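Local coordinates for PUA domain-containing protein (Aeropyrum pernix, PDB 2CX0) that is of uncharacterised function but, as a PUA-domain protein, probably binds RNA and may act in translation initiation, at residues A[15-20]-A[44-49]. Numbering follows the deposited sequence.
Sequences ARALSK and DLRLVK
Arg16 and Leu47 form the hydrogen-bonded pair of an antiparallel strand pairing, Leu47 N giving a nearly straight bond to Arg16 O (2.8 Å, 166° at the hydrogen) and Arg16 N a more bent one to Leu47 O (3.0 Å). The same Leu47 O also takes a CA-H...O contact from Ala15. Just past the strand end, Leu18 N still bonds to Leu45 O at 3.2 Å. On one face of the sheet Leu18 CD1 packs 3.7 Å from Leu47 CB, while its CD2 meets Leu45 CB. Arg16 runs alongside Leu47 here, its guanidinium lying with one face on Leu47 CD2; its NH1 bonds weakly to Ala17 O and its NH2 forms a salt bridge to Glu22. On the other face the Arg46 chain bends at chi3 (64°), which turns NE toward the 15-17 strand, and the guanidinium lies with one face over the Arg16-Ala17 backbone, with Arg16 C 3.9 Å from its plane and over its centre. Arg46 NH1 lies near Ala17 CB, and Arg46 NH2 comes 4.0 Å from Ala15 CB. An alanine at Arg46 would probably leave the Arg16-Ala17 peptide without this flat cover. Leu45 also packs on Leu26 of helix 20-30, and beyond strand 45-51 the antiparallel sheet of the N-terminal pre-PUA region continues into strand 56-62, where Val48 touches Thr61.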
loop_
_atom_site.group_PDB
_atom_site.type_symbol
_atom_site.label_atom_id
_atom_site.label_comp_id
_atom_site.label_asym_id
_atom_site.label_seq_id
_atom_site.Cartn_x
_atom_site.Cartn_y
_atom_site.Cartn_z
ATOM N N ALA A 15 16.856 13.341 -3.588
ATOM C CA ALA A 15 15.589 13.435 -4.329
ATOM C C ALA A 15 15.859 13.990 -5.730
ATOM O O ALA A 15 16.823 14.721 -5.916
ATOM C CB ALA A 15 14.632 14.375 -3.590
ATOM N N ARG A 16 15.032 13.630 -6.707
ATOM C CA ARG A 16 15.177 14.172 -8.064
ATOM C C ARG A 16 13.824 14.045 -8.749
ATOM O O ARG A 16 12.968 13.268 -8.354
ATOM C CB ARG A 16 16.247 13.429 -8.888
ATOM C CG ARG A 16 15.895 12.024 -9.248
ATOM C CD ARG A 16 16.931 11.439 -10.178
ATOM N NE ARG A 16 16.664 10.049 -10.583
ATOM C CZ ARG A 16 15.755 9.685 -11.475
ATOM N NH1 ARG A 16 14.985 10.595 -12.074
ATOM N NH2 ARG A 16 15.662 8.417 -11.829
ATOM N N ALA A 17 13.626 14.850 -9.784
ATOM C CA ALA A 17 12.381 14.837 -10.548
ATOM C C ALA A 17 12.417 13.607 -11.398
ATOM O O ALA A 17 13.507 13.097 -11.699
ATOM C CB ALA A 17 12.277 16.128 -11.407
ATOM N N LEU A 18 11.248 13.017 -11.676
ATOM C CA LEU A 18 11.211 11.855 -12.568
ATOM C C LEU A 18 11.310 12.453 -13.957
ATOM O O LEU A 18 10.776 13.531 -14.217
ATOM C CB LEU A 18 9.853 11.104 -12.521
ATOM C CG LEU A 18 9.779 9.806 -11.720
ATOM C CD1 LEU A 18 10.273 10.038 -10.348
ATOM C CD2 LEU A 18 8.324 9.300 -11.714
ATOM N N SER A 19 11.983 11.749 -14.846
ATOM C CA SER A 19 12.098 12.193 -16.240
ATOM C C SER A 19 10.752 12.001 -16.924
ATOM O O SER A 19 9.877 11.277 -16.419
ATOM C CB SER A 19 13.133 11.358 -16.990
ATOM O OG SER A 19 12.707 10.008 -17.146
ATOM N N LYS A 20 10.583 12.606 -18.091
ATOM C CA LYS A 20 9.339 12.440 -18.825
ATOM C C LYS A 20 9.187 10.954 -19.203
ATOM O O LYS A 20 8.105 10.398 -19.099
ATOM C CB LYS A 20 9.335 13.319 -20.084
ATOM C CG LYS A 20 8.034 13.243 -20.861
ATOM C CD LYS A 20 8.014 14.167 -22.059
ATOM C CE LYS A 20 6.736 13.962 -22.937
ATOM N NZ LYS A 20 6.628 14.979 -24.041
ATOM N N ASP A 44 3.290 16.741 -9.563
ATOM C CA ASP A 44 4.730 16.754 -9.413
ATOM C C ASP A 44 5.197 15.377 -8.869
ATOM O O ASP A 44 4.871 14.970 -7.721
ATOM C CB ASP A 44 5.065 17.827 -8.421
ATOM C CG ASP A 44 6.513 18.142 -8.395
ATOM O OD1 ASP A 44 7.307 17.405 -9.029
ATOM O OD2 ASP A 44 6.871 19.129 -7.725
ATOM N N LEU A 45 5.977 14.689 -9.677
ATOM C CA LEU A 45 6.455 13.342 -9.354
ATOM C C LEU A 45 7.951 13.386 -9.125
ATOM O O LEU A 45 8.708 13.829 -9.995
ATOM C CB LEU A 45 6.150 12.396 -10.524
ATOM C CG LEU A 45 4.898 11.516 -10.623
ATOM C CD1 LEU A 45 3.715 12.145 -9.866
ATOM C CD2 LEU A 45 4.586 11.244 -12.134
ATOM N N ARG A 46 8.383 12.940 -7.954
ATOM C CA ARG A 46 9.802 12.911 -7.629
ATOM C C ARG A 46 10.175 11.541 -7.045
ATOM O O ARG A 46 9.356 10.832 -6.459
ATOM C CB ARG A 46 10.141 14.021 -6.607
ATOM C CG ARG A 46 9.799 15.457 -7.078
ATOM C CD ARG A 46 10.217 16.539 -6.068
ATOM N NE ARG A 46 11.666 16.625 -5.846
ATOM C CZ ARG A 46 12.549 17.195 -6.670
ATOM N NH1 ARG A 46 12.161 17.753 -7.825
ATOM N NH2 ARG A 46 13.823 17.230 -6.320
ATOM N N LEU A 47 11.422 11.196 -7.190
ATOM C CA LEU A 47 11.945 9.950 -6.670
ATOM C C LEU A 47 12.834 10.312 -5.496
ATOM O O LEU A 47 13.822 11.073 -5.660
ATOM C CB LEU A 47 12.791 9.238 -7.718
ATOM C CG LEU A 47 13.445 7.936 -7.263
ATOM C CD1 LEU A 47 12.329 6.825 -7.097
ATOM C CD2 LEU A 47 14.438 7.523 -8.328
ATOM N N VAL A 48 12.461 9.807 -4.323
ATOM C CA VAL A 48 13.238 10.040 -3.100
ATOM C C VAL A 48 13.936 8.730 -2.688
ATOM O O VAL A 48 13.290 7.685 -2.547
ATOM C CB VAL A 48 12.323 10.445 -1.964
ATOM C CG1 VAL A 48 13.099 10.617 -0.690
ATOM C CG2 VAL A 48 11.567 11.716 -2.374
ATOM N N LYS A 49 15.243 8.777 -2.550
ATOM C CA LYS A 49 16.022 7.610 -2.104
ATOM C C LYS A 49 16.491 7.921 -0.674
ATOM O O LYS A 49 17.072 8.988 -0.431
ATOM C CB LYS A 49 17.240 7.420 -2.978
ATOM C CG LYS A 49 16.962 6.700 -4.272
ATOM C CD LYS A 49 18.267 6.289 -4.960
ATOM C CE LYS A 49 18.711 7.311 -6.003
ATOM N NZ LYS A 49 20.130 7.027 -6.507
#